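Local coordinates for protein CopC (Methylosinus trichosporium OB3b, PDB 5ICU) that binds a copper(II) ion and probably handles copper in the periplasm as a chaperone in metal homeostasis, at residues 2-8 and 23-29; 9-15 and 91-96; 16-20 and 65-69; 34-38 and 48-52. All blocks are in the same frame, centred on the assembly; numbering follows the deposited sequence.

Contact 1 (2-8 and 23-29); sequences SFLVDAS and KLRFGGG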
loop_
_atom_site.group_PDB
_atom_site.type_symbol
_atom_site.label_atom_id
_atom_site.label_comp_id
_atom_site.label_asym_id
_atom_site.label_seq_id
_atom_site.Cartn_x
_atom_site.Cartn_y
_atom_site.Cartn_z
ATOM N N SER A 2 -14.804 -5.668 1.193
ATOM C CA SER A 2 -13.577 -6.324 0.744
ATOM C C SER A 2 -12.476 -5.910 1.663
ATOM O O SER A 2 -11.848 -4.892 1.485
ATOM C CB SER A 2 -13.297 -5.937 -0.688
ATOM O OG SER A 2 -14.307 -6.502 -1.494
ATOM N N PHE A 3 -12.299 -6.657 2.741
ATOM C CA PHE A 3 -11.288 -6.342 3.749
ATOM C C PHE A 3 -9.890 -6.711 3.309
ATOM O O PHE A 3 -9.701 -7.672 2.583
ATOM C CB PHE A 3 -11.618 -7.081 5.040
ATOM C CG PHE A 3 -12.864 -6.562 5.754
ATOM C CD1 PHE A 3 -12.890 -5.252 6.205
ATOM C CD2 PHE A 3 -13.991 -7.338 5.932
ATOM C CE1 PHE A 3 -14.023 -4.745 6.829
ATOM C CE2 PHE A 3 -15.134 -6.816 6.586
ATOM C CZ PHE A 3 -15.097 -5.503 7.030
ATOM N N LEU A 4 -8.866 -6.023 3.808
ATOM C CA LEU A 4 -7.504 -6.407 3.495
ATOM C C LEU A 4 -7.227 -7.794 4.065
ATOM O O LEU A 4 -7.510 -8.068 5.254
ATOM C CB LEU A 4 -6.522 -5.414 4.144
ATOM C CG LEU A 4 -5.059 -5.612 3.744
ATOM C CD1 LEU A 4 -4.764 -5.198 2.297
ATOM C CD2 LEU A 4 -4.156 -4.844 4.712
ATOM N N VAL A 5 -6.629 -8.673 3.238
ATOM C CA VAL A 5 -6.216 -9.994 3.724
ATOM C C VAL A 5 -4.756 -10.295 3.549
ATOM O O VAL A 5 -4.262 -11.219 4.186
ATOM C CB VAL A 5 -7.072 -11.135 3.136
ATOM C CG1 VAL A 5 -8.536 -10.962 3.528
ATOM C CG2 VAL A 5 -6.877 -11.266 1.634
ATOM N N ASP A 6 -4.055 -9.553 2.720
ATOM C CA ASP A 6 -2.599 -9.701 2.581
ATOM C C ASP A 6 -2.011 -8.428 2.038
ATOM O O ASP A 6 -2.663 -7.720 1.322
ATOM C CB ASP A 6 -2.256 -10.885 1.656
ATOM C CG ASP A 6 -0.863 -11.472 1.926
ATOM O OD1 ASP A 6 -0.169 -11.073 2.876
ATOM O OD2 ASP A 6 -0.481 -12.358 1.141
ATOM N N ALA A 7 -0.750 -8.164 2.336
ATOM C CA ALA A 7 -0.075 -6.987 1.828
ATOM C C ALA A 7 1.411 -7.241 1.747
ATOM O O ALA A 7 1.950 -8.007 2.543
ATOM C CB ALA A 7 -0.345 -5.816 2.732
ATOM N N SER A 8 2.034 -6.555 0.793
ATOM C CA SER A 8 3.498 -6.504 0.653
ATOM C C SER A 8 3.928 -5.074 0.397
ATOM O O SER A 8 3.484 -4.491 -0.568
ATOM C CB SER A 8 3.941 -7.358 -0.538
ATOM O OG SER A 8 5.335 -7.217 -0.724
ATOM N N LYS A 23 1.693 -3.889 -2.719
ATOM C CA LYS A 23 0.699 -4.826 -3.239
ATOM C C LYS A 23 -0.285 -5.148 -2.159
ATOM O O LYS A 23 0.100 -5.623 -1.081
ATOM C CB LYS A 23 1.349 -6.147 -3.679
ATOM C CG LYS A 23 2.430 -5.996 -4.688
ATOM C CD LYS A 23 2.948 -7.303 -5.264
ATOM C CE LYS A 23 4.456 -7.381 -5.432
ATOM N NZ LYS A 23 4.842 -8.071 -6.702
ATOM N N LEU A 24 -1.571 -4.943 -2.418
ATOM C CA LEU A 24 -2.617 -5.264 -1.457
ATOM C C LEU A 24 -3.573 -6.271 -2.037
ATOM O O LEU A 24 -3.922 -6.172 -3.215
ATOM C CB LEU A 24 -3.380 -3.984 -1.116
ATOM C CG LEU A 24 -2.604 -2.782 -0.586
ATOM C CD1 LEU A 24 -3.560 -1.654 -0.228
ATOM C CD2 LEU A 24 -1.772 -3.118 0.622
ATOM N N ARG A 25 -4.012 -7.235 -1.230
ATOM C CA ARG A 25 -5.020 -8.217 -1.642
ATOM C C ARG A 25 -6.129 -8.190 -0.625
ATOM O O ARG A 25 -5.889 -8.126 0.601
ATOM C CB ARG A 25 -4.405 -9.619 -1.743
ATOM C CG ARG A 25 -5.396 -10.678 -2.135
ATOM C CD ARG A 25 -4.755 -11.950 -2.632
ATOM N NE ARG A 25 -3.960 -12.599 -1.609
ATOM C CZ ARG A 25 -4.433 -13.443 -0.676
ATOM N NH1 ARG A 25 -5.727 -13.766 -0.621
ATOM N NH2 ARG A 25 -3.592 -13.997 0.203
ATOM N N PHE A 26 -7.361 -8.220 -1.132
ATOM C CA PHE A 26 -8.582 -8.060 -0.354
ATOM C C PHE A 26 -9.388 -9.348 -0.370
ATOM O O PHE A 26 -9.179 -10.218 -1.217
ATOM C CB PHE A 26 -9.377 -6.856 -0.862
ATOM C CG PHE A 26 -8.620 -5.565 -0.787
ATOM C CD1 PHE A 26 -7.772 -5.176 -1.805
ATOM C CD2 PHE A 26 -8.699 -4.767 0.331
ATOM C CE1 PHE A 26 -7.026 -4.007 -1.716
ATOM C CE2 PHE A 26 -7.954 -3.620 0.429
ATOM C CZ PHE A 26 -7.104 -3.251 -0.595
ATOM N N GLY A 27 -10.362 -9.428 0.526
ATOM C CA GLY A 27 -11.233 -10.578 0.618
ATOM C C GLY A 27 -12.348 -10.660 -0.387
ATOM O O GLY A 27 -13.077 -11.680 -0.429
ATOM N N GLY A 28 -12.518 -9.626 -1.177
ATOM C CA GLY A 28 -13.522 -9.570 -2.250
ATOM C C GLY A 28 -12.994 -8.582 -3.263
ATOM O O GLY A 28 -11.910 -7.972 -3.103
ATOM N N GLY A 29 -13.750 -8.392 -4.343
ATOM C CA GLY A 29 -13.329 -7.472 -5.410
ATOM C C GLY A 29 -13.260 -6.039 -4.900
ATOM O O GLY A 29 -14.028 -5.616 -4.045
#
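R25, S2 and V5 bury the most surface here; R25 and V5 meet at a bulge in an antiparallel pairing whose strand axes approach to 4.6 Å at 156°, while S2 lies beyond the strands. At R25 the carbonyl serves two consecutive amides: V5 N to R25 O is 2.8 Å and D6 N to R25 O 3.1 Å, while R25 N returns a bond to D6 O (2.9 Å). The register therefore slips by one residue. The guanidinium carries V5 CG2 over one face and makes a long salt bridge, D6 OD2 to R25 NH2 at 3.6 Å. S2 OG donates to G29 O (2.7 Å), and a CB on G28 would clash with that hydroxyl. G27 N to F3 O (2.8 Å) continues the ladder. L24 and A7 turn inward, meeting at A7 CB–L24 CD2 (3.7 Å). Two residues opposite one define a classic beta bulge, here in the outermost strand of the three-stranded sheet of a cupredoxin-like sandwich, just after H1, a copper ligand.

Contact 2 (9-15 and 91-96); sequences PSAKDHV and YEFTVD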
loop_
_atom_site.group_PDB
_atom_site.type_symbol
_atom_site.label_atom_id
_atom_site.label_comp_id
_atom_site.label_asym_id
_atom_site.label_seq_id
_atom_site.Cartn_x
_atom_site.Cartn_y
_atom_site.Cartn_z
ATOM N N PRO A 9 4.794 -4.468 1.226
ATOM C CA PRO A 9 5.151 -4.971 2.560
ATOM C C PRO A 9 3.939 -5.145 3.465
ATOM O O PRO A 9 2.914 -4.540 3.205
ATOM C CB PRO A 9 6.073 -3.873 3.096
ATOM C CG PRO A 9 6.456 -3.074 1.913
ATOM C CD PRO A 9 5.298 -3.109 1.005
ATOM N N SER A 10 3.994 -5.957 4.502
ATOM C CA SER A 10 2.840 -5.945 5.416
ATOM C C SER A 10 3.156 -5.268 6.734
ATOM O O SER A 10 4.266 -4.782 6.943
ATOM C CB SER A 10 2.191 -7.315 5.620
ATOM O OG SER A 10 3.139 -8.125 6.249
ATOM N N ALA A 11 2.132 -5.168 7.565
ATOM C CA ALA A 11 2.175 -4.437 8.813
ATOM C C ALA A 11 3.366 -4.874 9.645
ATOM O O ALA A 11 3.574 -6.065 9.919
ATOM C CB ALA A 11 0.905 -4.651 9.613
ATOM N N LYS A 12 4.120 -3.859 10.053
ATOM C CA LYS A 12 5.299 -3.955 10.916
ATOM C C LYS A 12 6.513 -4.639 10.277
ATOM O O LYS A 12 7.502 -4.908 10.959
ATOM C CB LYS A 12 4.922 -4.502 12.307
ATOM C CG LYS A 12 3.913 -3.561 12.975
ATOM C CD LYS A 12 3.323 -3.993 14.268
ATOM C CE LYS A 12 2.446 -2.881 14.829
ATOM N NZ LYS A 12 1.650 -3.342 16.004
ATOM N N ASP A 13 6.475 -4.869 8.961
ATOM C CA ASP A 13 7.630 -5.447 8.252
ATOM C C ASP A 13 8.754 -4.432 8.219
ATOM O O ASP A 13 8.543 -3.234 8.134
ATOM C CB ASP A 13 7.326 -5.813 6.787
ATOM C CG ASP A 13 6.539 -7.111 6.634
ATOM O OD1 ASP A 13 6.336 -7.914 7.601
ATOM O OD2 ASP A 13 6.146 -7.357 5.470
ATOM N N HIS A 14 9.961 -4.980 8.277
ATOM C CA HIS A 14 11.161 -4.274 7.863
ATOM C C HIS A 14 11.616 -4.851 6.561
ATOM O O HIS A 14 11.776 -6.081 6.455
ATOM C CB HIS A 14 12.250 -4.463 8.896
ATOM C CG HIS A 14 12.008 -3.692 10.141
ATOM N ND1 HIS A 14 12.808 -2.653 10.554
ATOM C CD2 HIS A 14 11.008 -3.762 11.042
ATOM C CE1 HIS A 14 12.337 -2.140 11.670
ATOM N NE2 HIS A 14 11.228 -2.792 11.980
ATOM N N VAL A 15 11.909 -3.992 5.598
ATOM C CA VAL A 15 12.385 -4.392 4.288
ATOM C C VAL A 15 13.786 -3.820 4.163
ATOM O O VAL A 15 14.092 -2.780 4.729
ATOM C CB VAL A 15 11.451 -3.987 3.123
ATOM C CG1 VAL A 15 10.106 -4.694 3.302
ATOM C CG2 VAL A 15 11.271 -2.483 3.030
ATOM N N TYR A 91 -1.455 0.684 7.695
ATOM C CA TYR A 91 -0.430 -0.035 8.458
ATOM C C TYR A 91 0.932 0.582 8.241
ATOM O O TYR A 91 1.102 1.335 7.303
ATOM C CB TYR A 91 -0.415 -1.524 8.087
ATOM C CG TYR A 91 -0.007 -1.804 6.632
ATOM C CD1 TYR A 91 1.340 -1.948 6.273
ATOM C CD2 TYR A 91 -0.946 -1.944 5.604
ATOM C CE1 TYR A 91 1.705 -2.177 4.944
ATOM C CE2 TYR A 91 -0.585 -2.182 4.309
ATOM C CZ TYR A 91 0.746 -2.319 3.975
ATOM O OH TYR A 91 1.118 -2.585 2.676
ATOM N N GLU A 92 1.876 0.249 9.108
ATOM C CA GLU A 92 3.215 0.803 9.054
ATOM C C GLU A 92 4.193 -0.232 8.527
ATOM O O GLU A 92 3.999 -1.429 8.709
ATOM C CB GLU A 92 3.621 1.271 10.449
ATOM C CG GLU A 92 4.978 1.948 10.585
ATOM C CD GLU A 92 6.133 1.052 10.994
ATOM O OE1 GLU A 92 5.940 -0.065 11.526
ATOM O OE2 GLU A 92 7.279 1.474 10.787
ATOM N N PHE A 93 5.254 0.242 7.876
ATOM C CA PHE A 93 6.421 -0.620 7.574
ATOM C C PHE A 93 7.655 0.249 7.617
ATOM O O PHE A 93 7.559 1.449 7.580
ATOM C CB PHE A 93 6.291 -1.372 6.255
ATOM C CG PHE A 93 6.465 -0.519 5.043
ATOM C CD1 PHE A 93 5.416 0.168 4.510
ATOM C CD2 PHE A 93 7.719 -0.402 4.421
ATOM C CE1 PHE A 93 5.573 0.947 3.386
ATOM C CE2 PHE A 93 7.883 0.373 3.309
ATOM C CZ PHE A 93 6.822 1.062 2.771
ATOM N N THR A 94 8.817 -0.400 7.715
ATOM C CA THR A 94 10.093 0.308 7.805
ATOM C C THR A 94 11.040 -0.137 6.720
ATOM O O THR A 94 11.154 -1.334 6.438
ATOM C CB THR A 94 10.736 0.068 9.178
ATOM O OG1 THR A 94 9.870 0.562 10.220
ATOM C CG2 THR A 94 12.058 0.827 9.261
ATOM N N VAL A 95 11.664 0.858 6.082
ATOM C CA VAL A 95 12.784 0.634 5.144
ATOM C C VAL A 95 14.047 0.744 5.963
ATOM O O VAL A 95 14.373 1.798 6.474
ATOM C CB VAL A 95 12.772 1.664 4.007
ATOM C CG1 VAL A 95 13.938 1.446 3.063
ATOM C CG2 VAL A 95 11.448 1.588 3.232
ATOM N N ASP A 96 14.719 -0.388 6.115
ATOM C CA ASP A 96 16.032 -0.433 6.776
ATOM C C ASP A 96 17.162 -0.047 5.813
ATOM O O ASP A 96 17.045 -0.226 4.624
ATOM C CB ASP A 96 16.338 -1.865 7.239
ATOM C CG ASP A 96 15.472 -2.388 8.353
ATOM O OD1 ASP A 96 14.879 -1.585 9.070
ATOM O OD2 ASP A 96 15.458 -3.638 8.503
HETATM O O HOH W 1 7.900 -1.432 10.793
#
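A cis peptide bond precedes P9, and this kink sends the chain away from its first strand towards 91-96. P9 points its CG at the face of F93: P9 CG sits 3.9 Å from the F93 ring centroid, 11° off the normal, a CH-pi contact. Nearby, Y91 OH makes a weak hydrogen bond to P9 O (2.7 Å). A type II turn from S10 to D13 follows, closed by D13 N to S10 O (3.0 Å) and braced by S10 N to D13 OD2 (2.7 Å); from it K12 N reaches E92 O at 2.8 Å. The chain then runs parallel to 91-95. The evidence is a staggered ladder: T94 N to D13 O (2.9 Å), V15 N to T94 O (2.9 Å) and D96 N to V15 O (2.8 Å). On one face H14 ND1 donates to D96 OD1 (2.8 Å, 170°), and T94 CB makes a CH-pi contact with the H14 ring, 3.8 Å from its centroid and 17° off the normal; on the other V15 CG2 meets V95 CG2 at 4.1 Å. Water 1 donates to both D13 O and E92 OE1. The N-terminal segment thus leaves one sheet at a cis-proline and joins the last strand of the other in parallel, which recalls the split first strand of immunoglobulin variable domains and fits the Greek-key sandwich of CopC.

Contact 3 (16-20 and 65-69); sequences AASPK and APELA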
loop_
_atom_site.group_PDB
_atom_site.type_symbol
_atom_site.label_atom_id
_atom_site.label_comp_id
_atom_site.label_asym_id
_atom_site.label_seq_id
_atom_site.Cartn_x
_atom_site.Cartn_y
_atom_site.Cartn_z
ATOM N N ALA A 16 14.621 -4.525 3.415
ATOM C CA ALA A 16 16.043 -4.206 3.319
ATOM C C ALA A 16 16.350 -3.132 2.313
ATOM O O ALA A 16 17.489 -2.649 2.244
ATOM C CB ALA A 16 16.782 -5.475 2.954
ATOM N N ALA A 17 15.373 -2.802 1.482
ATOM C CA ALA A 17 15.514 -1.790 0.464
ATOM C C ALA A 17 14.152 -1.231 0.128
ATOM O O ALA A 17 13.140 -1.823 0.505
ATOM C CB ALA A 17 16.141 -2.381 -0.769
ATOM N N SER A 18 14.121 -0.111 -0.590
ATOM C CA SER A 18 12.854 0.521 -0.926
ATOM C C SER A 18 12.016 -0.459 -1.760
ATOM O O SER A 18 12.527 -1.011 -2.717
ATOM C CB SER A 18 13.114 1.771 -1.756
ATOM O OG SER A 18 11.887 2.450 -1.973
ATOM N N PRO A 19 10.733 -0.650 -1.401
ATOM C CA PRO A 19 9.883 -1.564 -2.194
ATOM C C PRO A 19 9.534 -0.935 -3.536
ATOM O O PRO A 19 9.158 0.229 -3.572
ATOM C CB PRO A 19 8.645 -1.714 -1.311
ATOM C CG PRO A 19 8.553 -0.438 -0.588
ATOM C CD PRO A 19 9.973 -0.024 -0.300
ATOM N N LYS A 20 9.592 -1.684 -4.614
ATOM C CA LYS A 20 9.226 -1.121 -5.912
ATOM C C LYS A 20 7.729 -0.811 -5.975
ATOM O O LYS A 20 7.303 0.166 -6.589
ATOM C CB LYS A 20 9.603 -2.078 -7.005
ATOM C CG LYS A 20 11.111 -2.285 -7.098
ATOM C CD LYS A 20 11.459 -3.104 -8.327
ATOM C CE LYS A 20 12.965 -3.338 -8.430
ATOM N NZ LYS A 20 13.423 -3.595 -9.823
ATOM N N ALA A 65 5.823 2.722 -6.045
ATOM C CA ALA A 65 6.432 3.663 -5.099
ATOM C C ALA A 65 7.627 4.343 -5.747
ATOM O O ALA A 65 8.415 3.695 -6.415
ATOM C CB ALA A 65 6.871 2.952 -3.841
ATOM N N PRO A 66 7.833 5.611 -5.449
ATOM C CA PRO A 66 9.162 6.197 -5.729
ATOM C C PRO A 66 10.176 5.630 -4.767
ATOM O O PRO A 66 9.856 4.861 -3.864
ATOM C CB PRO A 66 8.951 7.680 -5.429
ATOM C CG PRO A 66 7.944 7.651 -4.320
ATOM C CD PRO A 66 7.013 6.492 -4.591
ATOM N N GLU A 67 11.442 5.942 -4.976
ATOM C CA GLU A 67 12.493 5.554 -4.098
ATOM C C GLU A 67 12.279 6.136 -2.737
ATOM O O GLU A 67 12.175 7.367 -2.610
ATOM C CB GLU A 67 13.843 6.010 -4.675
ATOM C CG GLU A 67 15.046 5.618 -3.846
ATOM C CD GLU A 67 15.315 4.121 -3.766
ATOM O OE1 GLU A 67 14.742 3.355 -4.543
ATOM O OE2 GLU A 67 16.192 3.707 -2.956
ATOM N N LEU A 68 12.153 5.261 -1.753
ATOM C CA LEU A 68 11.909 5.639 -0.377
ATOM C C LEU A 68 13.189 5.657 0.445
ATOM O O LEU A 68 13.877 4.648 0.546
ATOM C CB LEU A 68 10.923 4.678 0.276
ATOM C CG LEU A 68 9.530 4.527 -0.368
ATOM C CD1 LEU A 68 8.691 3.637 0.498
ATOM C CD2 LEU A 68 8.850 5.855 -0.588
ATOM N N ALA A 69 13.429 6.797 1.097
ATOM C CA ALA A 69 14.491 6.944 2.047
ATOM C C ALA A 69 14.331 5.981 3.205
ATOM O O ALA A 69 13.219 5.578 3.549
ATOM C CB ALA A 69 14.524 8.375 2.546
HETATM O O HOH W 2 10.716 2.302 -4.396
HETATM O O HOH W 3 16.589 1.272 -1.251
HETATM O O HOH W 4 8.448 1.850 -8.170
#
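Two direct hydrogen bonds hold these loops together: L68 N donates to S18 OG (2.8 Å, 160°), and A65 N donates to K20 O (3.0 Å, 166°). Both lie at one end of the beta sandwich, where 16-20 leads from strand 14-15 into strand 21-26, and the loop 65-69 leads from strand 60-64 into strand 71-80, so the contact joins two connections that pass between the sheets. Water fills the gap between the two bonds and flanks them. Water 2 stands 2.7 Å from S18 OG, 2.7 Å from P19 O and 2.8 Å from P66 O; water 3 accepts from S18 N (2.9 Å) and donates to E67 OE2 (3.0 Å); water 4 donates to K20 O (2.6 Å) and A65 O (2.5 Å). With only 248 Å² buried, the join relies largely on polar and water-mediated links. S18 contributes most to it, 72 Å², its CA-to-CB bond aimed at the partner. Packing is thinner: A65 CB rests on P19 O at 3.6 Å, and L68, buried, also touches F93 and V47. On the inner side, the P19 ring meets the leucine, with P19 CD 4.0 Å from L68 CD1.

Contact 4 (34-38 and 48-52); sequences YSSIS and VEGAK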
loop_
_atom_site.group_PDB
_atom_site.type_symbol
_atom_site.label_atom_id
_atom_site.label_comp_id
_atom_site.label_asym_id
_atom_site.label_seq_id
_atom_site.Cartn_x
_atom_site.Cartn_y
_atom_site.Cartn_z
ATOM N N TYR A 34 -11.874 3.574 -8.434
ATOM C CA TYR A 34 -12.469 4.239 -7.262
ATOM C C TYR A 34 -11.810 3.753 -5.988
ATOM O O TYR A 34 -12.410 3.759 -4.923
ATOM C CB TYR A 34 -13.981 3.999 -7.219
ATOM C CG TYR A 34 -14.709 4.671 -8.323
ATOM C CD1 TYR A 34 -15.087 6.015 -8.200
ATOM C CD2 TYR A 34 -14.962 4.046 -9.536
ATOM C CE1 TYR A 34 -15.754 6.654 -9.208
ATOM C CE2 TYR A 34 -15.589 4.707 -10.570
ATOM C CZ TYR A 34 -16.013 6.015 -10.395
ATOM O OH TYR A 34 -16.703 6.672 -11.393
ATOM N N SER A 35 -10.524 3.432 -6.065
ATOM C CA SER A 35 -9.743 3.015 -4.873
ATOM C C SER A 35 -8.490 3.866 -4.772
ATOM O O SER A 35 -7.923 4.280 -5.777
ATOM C CB SER A 35 -9.425 1.528 -4.969
ATOM O OG SER A 35 -10.631 0.778 -4.881
ATOM N N SER A 36 -8.018 4.057 -3.554
ATOM C CA SER A 36 -6.894 4.930 -3.271
ATOM C C SER A 36 -5.947 4.226 -2.296
ATOM O O SER A 36 -6.394 3.633 -1.308
ATOM C CB SER A 36 -7.370 6.217 -2.641
ATOM O OG SER A 36 -6.298 7.077 -2.314
ATOM N N ILE A 37 -4.646 4.290 -2.594
ATOM C CA ILE A 37 -3.588 3.861 -1.693
ATOM C C ILE A 37 -2.656 5.060 -1.601
ATOM O O ILE A 37 -2.301 5.655 -2.622
ATOM C CB ILE A 37 -2.811 2.632 -2.218
ATOM C CG1 ILE A 37 -3.756 1.508 -2.627
ATOM C CG2 ILE A 37 -1.824 2.163 -1.161
ATOM C CD1 ILE A 37 -3.101 0.386 -3.392
ATOM N N SER A 38 -2.204 5.331 -0.385
ATOM C CA SER A 38 -1.250 6.409 -0.147
ATOM C C SER A 38 -0.106 5.913 0.714
ATOM O O SER A 38 -0.293 5.094 1.598
ATOM C CB SER A 38 -1.874 7.577 0.617
ATOM O OG SER A 38 -2.964 8.123 -0.099
ATOM N N VAL A 48 3.177 9.560 -2.045
ATOM C CA VAL A 48 2.560 9.191 -3.316
ATOM C C VAL A 48 1.172 8.653 -3.035
ATOM O O VAL A 48 0.940 8.106 -1.958
ATOM C CB VAL A 48 3.422 8.125 -4.085
ATOM C CG1 VAL A 48 3.576 6.845 -3.326
ATOM C CG2 VAL A 48 2.857 7.897 -5.483
ATOM N N GLU A 49 0.273 8.871 -3.970
ATOM C CA GLU A 49 -1.078 8.292 -3.937
ATOM C C GLU A 49 -1.381 7.682 -5.284
ATOM O O GLU A 49 -0.957 8.189 -6.318
ATOM C CB GLU A 49 -2.127 9.383 -3.612
ATOM C CG GLU A 49 -3.546 8.854 -3.422
ATOM C CD GLU A 49 -4.334 8.567 -4.696
ATOM O OE1 GLU A 49 -4.021 9.106 -5.786
ATOM O OE2 GLU A 49 -5.269 7.733 -4.651
ATOM N N GLY A 50 -2.132 6.599 -5.277
ATOM C CA GLY A 50 -2.687 6.048 -6.516
ATOM C C GLY A 50 -3.221 4.659 -6.323
ATOM O O GLY A 50 -3.432 4.244 -5.175
ATOM N N ALA A 51 -3.488 3.932 -7.408
ATOM C CA ALA A 51 -3.951 2.544 -7.357
ATOM C C ALA A 51 -4.077 2.022 -8.762
ATOM O O ALA A 51 -4.586 2.710 -9.651
ATOM C CB ALA A 51 -5.298 2.429 -6.643
ATOM N N LYS A 52 -3.584 0.807 -8.981
ATOM C CA LYS A 52 -3.871 0.160 -10.266
ATOM C C LYS A 52 -4.253 -1.275 -10.025
ATOM O O LYS A 52 -3.994 -1.832 -8.959
ATOM C CB LYS A 52 -2.755 0.330 -11.288
ATOM C CG LYS A 52 -1.472 -0.260 -10.950
ATOM C CD LYS A 52 -0.496 -0.172 -12.136
ATOM C CE LYS A 52 0.042 1.225 -12.387
ATOM N NZ LYS A 52 0.780 1.283 -13.703
HETATM O O HOH W 5 -7.245 7.107 -6.465
#
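Strand segments 36-38 and 48-50 run antiparallel at 166°, their axes 4.7 Å apart at closest. I37 and G50 form the hydrogen-bonded pair: I37 N to G50 O is 2.9 Å, with a bent N-H...O angle of 144°, and G50 N to I37 O is 2.8 Å. S38 and E49 are the next, non-hydrogen-bonded pair, their CA atoms 4.2 Å apart; S38 CA makes a CA-H...O contact with V48 O (3.3 Å), and E49 CA one with I37 O (3.2 Å). G50 is extended, at phi 166° and psi -166°, a conformation seldom adopted by residues with a CB. Beyond it the chain swings away, and K52 bonds through its backbone to T62 of the other sheet. Of the side chains, I37 is buried and touches L61 and L63 of the other sheet and V75 of its own, with A51 CB at 4.4 Å from I37 CG1. E49 bends back over the hairpin, so that S36 OG donates to E49 OE2 at 2.6 Å; water 5 donates to that same OE2 (2.8 Å) and to S35 O (3.0 Å). S35 OG bonds instead to E31 O and L80 N. The chemistry implies a two-sided hairpin: an apolar face towards the sandwich core at I37, and a hydrated polar face on which one carboxylate oxygen, accepting hydrogen bonds from S36 OG and from a water, ties the strands side chain to side chain.

How the contacts relate
From the N terminus, contact 1 closes the first loop, residues 2 to 29, joining strands 4-8 and 21-26 of the three-stranded sheet. Contact 2 opens inside that loop and closes only at 91-96, so the two cross, and Y91 OH touches A7 CB (3.5 Å) and L24 CD2 (3.6 Å) between them. Contact 3 also crosses contact 1 but nests within contact 2, packing on it through F93 CZ and L68 CD1 (3.9 Å). Contact 4, in series after contact 1, nests inside both longer loops. Strand 46-50 of its hairpin and strand 14-15 of contact 2 are the two edges of the five-stranded sheet, while L24 CD1–I37 CD1 (3.8 Å) links contacts 1 and 4 across the sandwich.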